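Local coordinates for protein 2,5-dihydroxypyridine 5,6-dioxygenase (Pseudomonas putida KT2440, PDB 7CUP) that catalyses the iron-dependent ring cleavage of 2,5-dihydroxypyridine by dioxygen to N-formylmaleamate in aerobic nicotinate degradation, at residues T24-S35 and L91-M101. Residues are numbered along the deposited sequence; the frame is centred on the assembly and turned at random.
Sequences TQSVAVLKSHYS and LEAADLVVDTM
Asp-95 grips the start of strand 26-31: its OD2 takes the backbone N of Ser-26 at 2.8 Å through the anti lone pair, while Ser-26 O accepts from the N atoms of both Asp-95 and Leu-96. The Gln-25 amide stacks on the carboxylate, planes 23° apart, with OE1 3.3 Å from Asp-95 CB. Beyond, a parallel ladder runs from Ala-28 N to Leu-96 O (3.0 Å) as far as Thr-100, where a chi1 of 70° sets OG1 between its own N and carbonyl carbon, bringing it to Leu-30 O (2.7 Å) alongside the Thr-100 N-H. Ala-28 CB meets Ala-94 CB at 3.7 Å, and Leu-30 CG rests 3.8 Å from Met-101 SD. In the turn 32-35, Tyr-34 OH reaches Met-101 O in the carbonyl plane at 2.6 Å. Further out, Arg-118 holds Gln-25 OE1, and Gln-25 NE2 donates to Thr-24 OG1. An alanine in place of Gln-25 would probably leave the Asp-95 carboxylate without its stacked amide and Arg-118 without this acceptor. Backbone hydrogen bonds thus pair two inner, adjacent strands of a five-stranded parallel sheet, and the Asp-95 carboxylate at one end and the Thr-100 and Tyr-34 hydroxyls at the other add side-chain bonds where regular pairing stops.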
loop_
_atom_site.group_PDB
_atom_site.type_symbol
_atom_site.label_atom_id
_atom_site.label_comp_id
_atom_site.label_asym_id
_atom_site.label_seq_id
_atom_site.Cartn_x
_atom_site.Cartn_y
_atom_site.Cartn_z
ATOM N N THR A 24 -34.596 -0.659 -3.043
ATOM C CA THR A 24 -35.216 0.645 -3.430
ATOM C C THR A 24 -34.274 1.786 -3.005
ATOM O O THR A 24 -34.522 2.966 -3.339
ATOM C CB THR A 24 -36.618 0.753 -2.825
ATOM O OG1 THR A 24 -36.488 0.873 -1.405
ATOM C CG2 THR A 24 -37.439 -0.477 -3.124
ATOM N N GLN A 25 -33.218 1.461 -2.266
ATOM C CA GLN A 25 -32.522 2.495 -1.478
ATOM C C GLN A 25 -31.159 2.822 -2.099
ATOM O O GLN A 25 -30.533 1.958 -2.741
ATOM C CB GLN A 25 -32.395 2.036 -0.042
ATOM C CG GLN A 25 -33.708 1.750 0.658
ATOM C CD GLN A 25 -34.395 3.019 1.059
ATOM O OE1 GLN A 25 -34.022 3.664 2.048
ATOM N NE2 GLN A 25 -35.396 3.385 0.271
ATOM N N SER A 26 -30.703 4.047 -1.860
ATOM C CA SER A 26 -29.339 4.514 -2.200
ATOM C C SER A 26 -28.559 4.780 -0.915
ATOM O O SER A 26 -29.083 5.427 0.021
ATOM C CB SER A 26 -29.401 5.706 -3.083
ATOM O OG SER A 26 -29.849 5.294 -4.363
ATOM N N VAL A 27 -27.355 4.251 -0.862
ATOM C CA VAL A 27 -26.434 4.424 0.295
ATOM C C VAL A 27 -25.211 5.215 -0.172
ATOM O O VAL A 27 -24.568 4.810 -1.170
ATOM C CB VAL A 27 -26.020 3.060 0.860
ATOM C CG1 VAL A 27 -25.005 3.232 1.982
ATOM C CG2 VAL A 27 -27.224 2.246 1.312
ATOM N N ALA A 28 -24.871 6.274 0.546
ATOM C CA ALA A 28 -23.587 6.983 0.423
ATOM C C ALA A 28 -22.728 6.628 1.636
ATOM O O ALA A 28 -23.199 6.770 2.787
ATOM C CB ALA A 28 -23.835 8.464 0.313
ATOM N N VAL A 29 -21.509 6.178 1.371
ATOM C CA VAL A 29 -20.485 5.908 2.411
ATOM C C VAL A 29 -19.553 7.118 2.432
ATOM O O VAL A 29 -18.836 7.343 1.443
ATOM C CB VAL A 29 -19.733 4.584 2.203
ATOM C CG1 VAL A 29 -18.747 4.366 3.344
ATOM C CG2 VAL A 29 -20.695 3.417 2.099
ATOM N N LEU A 30 -19.678 7.920 3.489
ATOM C CA LEU A 30 -18.908 9.173 3.687
ATOM C C LEU A 30 -17.597 8.845 4.398
ATOM O O LEU A 30 -17.620 8.161 5.458
ATOM C CB LEU A 30 -19.736 10.134 4.518
ATOM C CG LEU A 30 -18.993 11.410 4.888
ATOM C CD1 LEU A 30 -18.543 12.183 3.645
ATOM C CD2 LEU A 30 -19.860 12.247 5.797
ATOM N N LYS A 31 -16.493 9.280 3.826
ATOM C CA LYS A 31 -15.159 8.997 4.419
ATOM C C LYS A 31 -14.234 10.196 4.235
ATOM O O LYS A 31 -14.540 11.068 3.416
ATOM C CB LYS A 31 -14.531 7.756 3.767
ATOM C CG LYS A 31 -14.340 7.861 2.265
ATOM C CD LYS A 31 -13.619 6.677 1.684
ATOM C CE LYS A 31 -13.274 6.854 0.229
ATOM N NZ LYS A 31 -12.389 5.754 -0.207
ATOM N N SER A 32 -13.121 10.182 4.968
ATOM C CA SER A 32 -11.981 11.122 4.829
ATOM C C SER A 32 -10.683 10.315 4.928
ATOM O O SER A 32 -10.781 9.101 4.988
ATOM C CB SER A 32 -12.077 12.232 5.866
ATOM O OG SER A 32 -11.153 13.276 5.570
ATOM N N HIS A 33 -9.502 10.941 4.903
ATOM C CA HIS A 33 -8.226 10.172 4.790
ATOM C C HIS A 33 -8.011 9.287 6.033
ATOM O O HIS A 33 -7.384 8.245 5.926
ATOM C CB HIS A 33 -7.037 11.104 4.581
ATOM C CG HIS A 33 -6.595 11.772 5.834
ATOM N ND1 HIS A 33 -7.000 13.061 6.153
ATOM C CD2 HIS A 33 -5.789 11.360 6.835
ATOM C CE1 HIS A 33 -6.460 13.392 7.322
ATOM N NE2 HIS A 33 -5.730 12.367 7.761
ATOM N N TYR A 34 -8.576 9.650 7.181
ATOM C CA TYR A 34 -8.374 8.941 8.463
ATOM C C TYR A 34 -9.437 7.858 8.700
ATOM O O TYR A 34 -9.372 7.206 9.752
ATOM C CB TYR A 34 -8.376 9.974 9.589
ATOM C CG TYR A 34 -9.607 10.853 9.632
ATOM C CD1 TYR A 34 -10.717 10.468 10.372
ATOM C CD2 TYR A 34 -9.665 12.077 8.967
ATOM C CE1 TYR A 34 -11.852 11.262 10.440
ATOM C CE2 TYR A 34 -10.772 12.904 9.081
ATOM C CZ TYR A 34 -11.883 12.472 9.777
ATOM O OH TYR A 34 -13.013 13.235 9.878
ATOM N N SER A 35 -10.365 7.622 7.777
ATOM C CA SER A 35 -11.438 6.606 7.929
ATOM C C SER A 35 -10.828 5.205 7.820
ATOM O O SER A 35 -9.921 5.029 7.012
ATOM C CB SER A 35 -12.508 6.788 6.891
ATOM O OG SER A 35 -13.188 8.021 7.081
ATOM N N LEU A 91 -24.691 14.010 -0.267
ATOM C CA LEU A 91 -25.186 13.142 0.832
ATOM C C LEU A 91 -26.720 13.154 0.865
ATOM O O LEU A 91 -27.300 12.082 1.062
ATOM C CB LEU A 91 -24.583 13.639 2.142
ATOM C CG LEU A 91 -23.057 13.588 2.192
ATOM C CD1 LEU A 91 -22.546 14.174 3.493
ATOM C CD2 LEU A 91 -22.534 12.168 2.036
ATOM N N GLU A 92 -27.351 14.317 0.679
ATOM C CA GLU A 92 -28.840 14.451 0.601
ATOM C C GLU A 92 -29.432 13.584 -0.512
ATOM O O GLU A 92 -30.600 13.164 -0.385
ATOM C CB GLU A 92 -29.218 15.914 0.378
ATOM C CG GLU A 92 -29.005 16.723 1.616
ATOM C CD GLU A 92 -29.340 18.192 1.461
ATOM O OE1 GLU A 92 -29.727 18.626 0.365
ATOM O OE2 GLU A 92 -29.235 18.884 2.456
ATOM N N ALA A 93 -28.657 13.331 -1.563
ATOM C CA ALA A 93 -29.055 12.449 -2.690
ATOM C C ALA A 93 -29.353 11.044 -2.188
ATOM O O ALA A 93 -30.201 10.397 -2.788
ATOM C CB ALA A 93 -27.982 12.422 -3.759
ATOM N N ALA A 94 -28.657 10.577 -1.147
ATOM C CA ALA A 94 -28.748 9.191 -0.637
ATOM C C ALA A 94 -29.998 9.015 0.230
ATOM O O ALA A 94 -30.432 9.987 0.883
ATOM C CB ALA A 94 -27.505 8.861 0.160
ATOM N N ASP A 95 -30.492 7.785 0.361
ATOM C CA ASP A 95 -31.509 7.473 1.396
ATOM C C ASP A 95 -30.816 7.363 2.762
ATOM O O ASP A 95 -31.378 7.793 3.770
ATOM C CB ASP A 95 -32.278 6.216 1.024
ATOM C CG ASP A 95 -33.108 6.437 -0.232
ATOM O OD1 ASP A 95 -34.060 7.250 -0.170
ATOM O OD2 ASP A 95 -32.749 5.847 -1.257
ATOM N N LEU A 96 -29.628 6.788 2.792
ATOM C CA LEU A 96 -28.892 6.521 4.055
ATOM C C LEU A 96 -27.426 6.880 3.833
ATOM O O LEU A 96 -26.880 6.521 2.762
ATOM C CB LEU A 96 -29.032 5.047 4.435
ATOM C CG LEU A 96 -28.385 4.686 5.782
ATOM C CD1 LEU A 96 -29.323 3.838 6.642
ATOM C CD2 LEU A 96 -27.087 3.954 5.584
ATOM N N VAL A 97 -26.832 7.614 4.763
ATOM C CA VAL A 97 -25.369 7.916 4.756
ATOM C C VAL A 97 -24.753 7.059 5.852
ATOM O O VAL A 97 -25.329 7.068 6.965
ATOM C CB VAL A 97 -25.109 9.416 4.991
ATOM C CG1 VAL A 97 -23.618 9.708 5.133
ATOM C CG2 VAL A 97 -25.730 10.246 3.871
ATOM N N VAL A 98 -23.732 6.253 5.517
ATOM C CA VAL A 98 -22.846 5.624 6.537
ATOM C C VAL A 98 -21.705 6.598 6.769
ATOM O O VAL A 98 -20.891 6.755 5.883
ATOM C CB VAL A 98 -22.291 4.269 6.093
ATOM C CG1 VAL A 98 -21.383 3.713 7.161
ATOM C CG2 VAL A 98 -23.415 3.306 5.757
ATOM N N ASP A 99 -21.655 7.233 7.920
ATOM C CA ASP A 99 -20.587 8.208 8.228
ATOM C C ASP A 99 -19.434 7.476 8.932
ATOM O O ASP A 99 -19.581 7.058 10.086
ATOM C CB ASP A 99 -21.223 9.358 9.009
ATOM C CG ASP A 99 -20.236 10.390 9.499
ATOM O OD1 ASP A 99 -19.050 10.296 9.087
ATOM O OD2 ASP A 99 -20.656 11.229 10.324
ATOM N N THR A 100 -18.297 7.351 8.255
ATOM C CA THR A 100 -17.033 6.811 8.815
ATOM C C THR A 100 -16.031 7.935 9.064
ATOM O O THR A 100 -14.853 7.611 9.285
ATOM C CB THR A 100 -16.420 5.777 7.866
ATOM O OG1 THR A 100 -15.927 6.409 6.676
ATOM C CG2 THR A 100 -17.408 4.714 7.459
ATOM N N MET A 101 -16.449 9.203 9.083
ATOM C CA MET A 101 -15.506 10.337 9.325
ATOM C C MET A 101 -15.948 11.219 10.510
ATOM O O MET A 101 -15.136 12.089 10.888
ATOM C CB MET A 101 -15.318 11.204 8.072
ATOM C CG MET A 101 -16.450 12.146 7.775
ATOM S SD MET A 101 -16.058 13.260 6.382
ATOM C CE MET A 101 -15.255 14.606 7.222
HETATM O O HOH W 1 -33.146 5.494 -3.782
#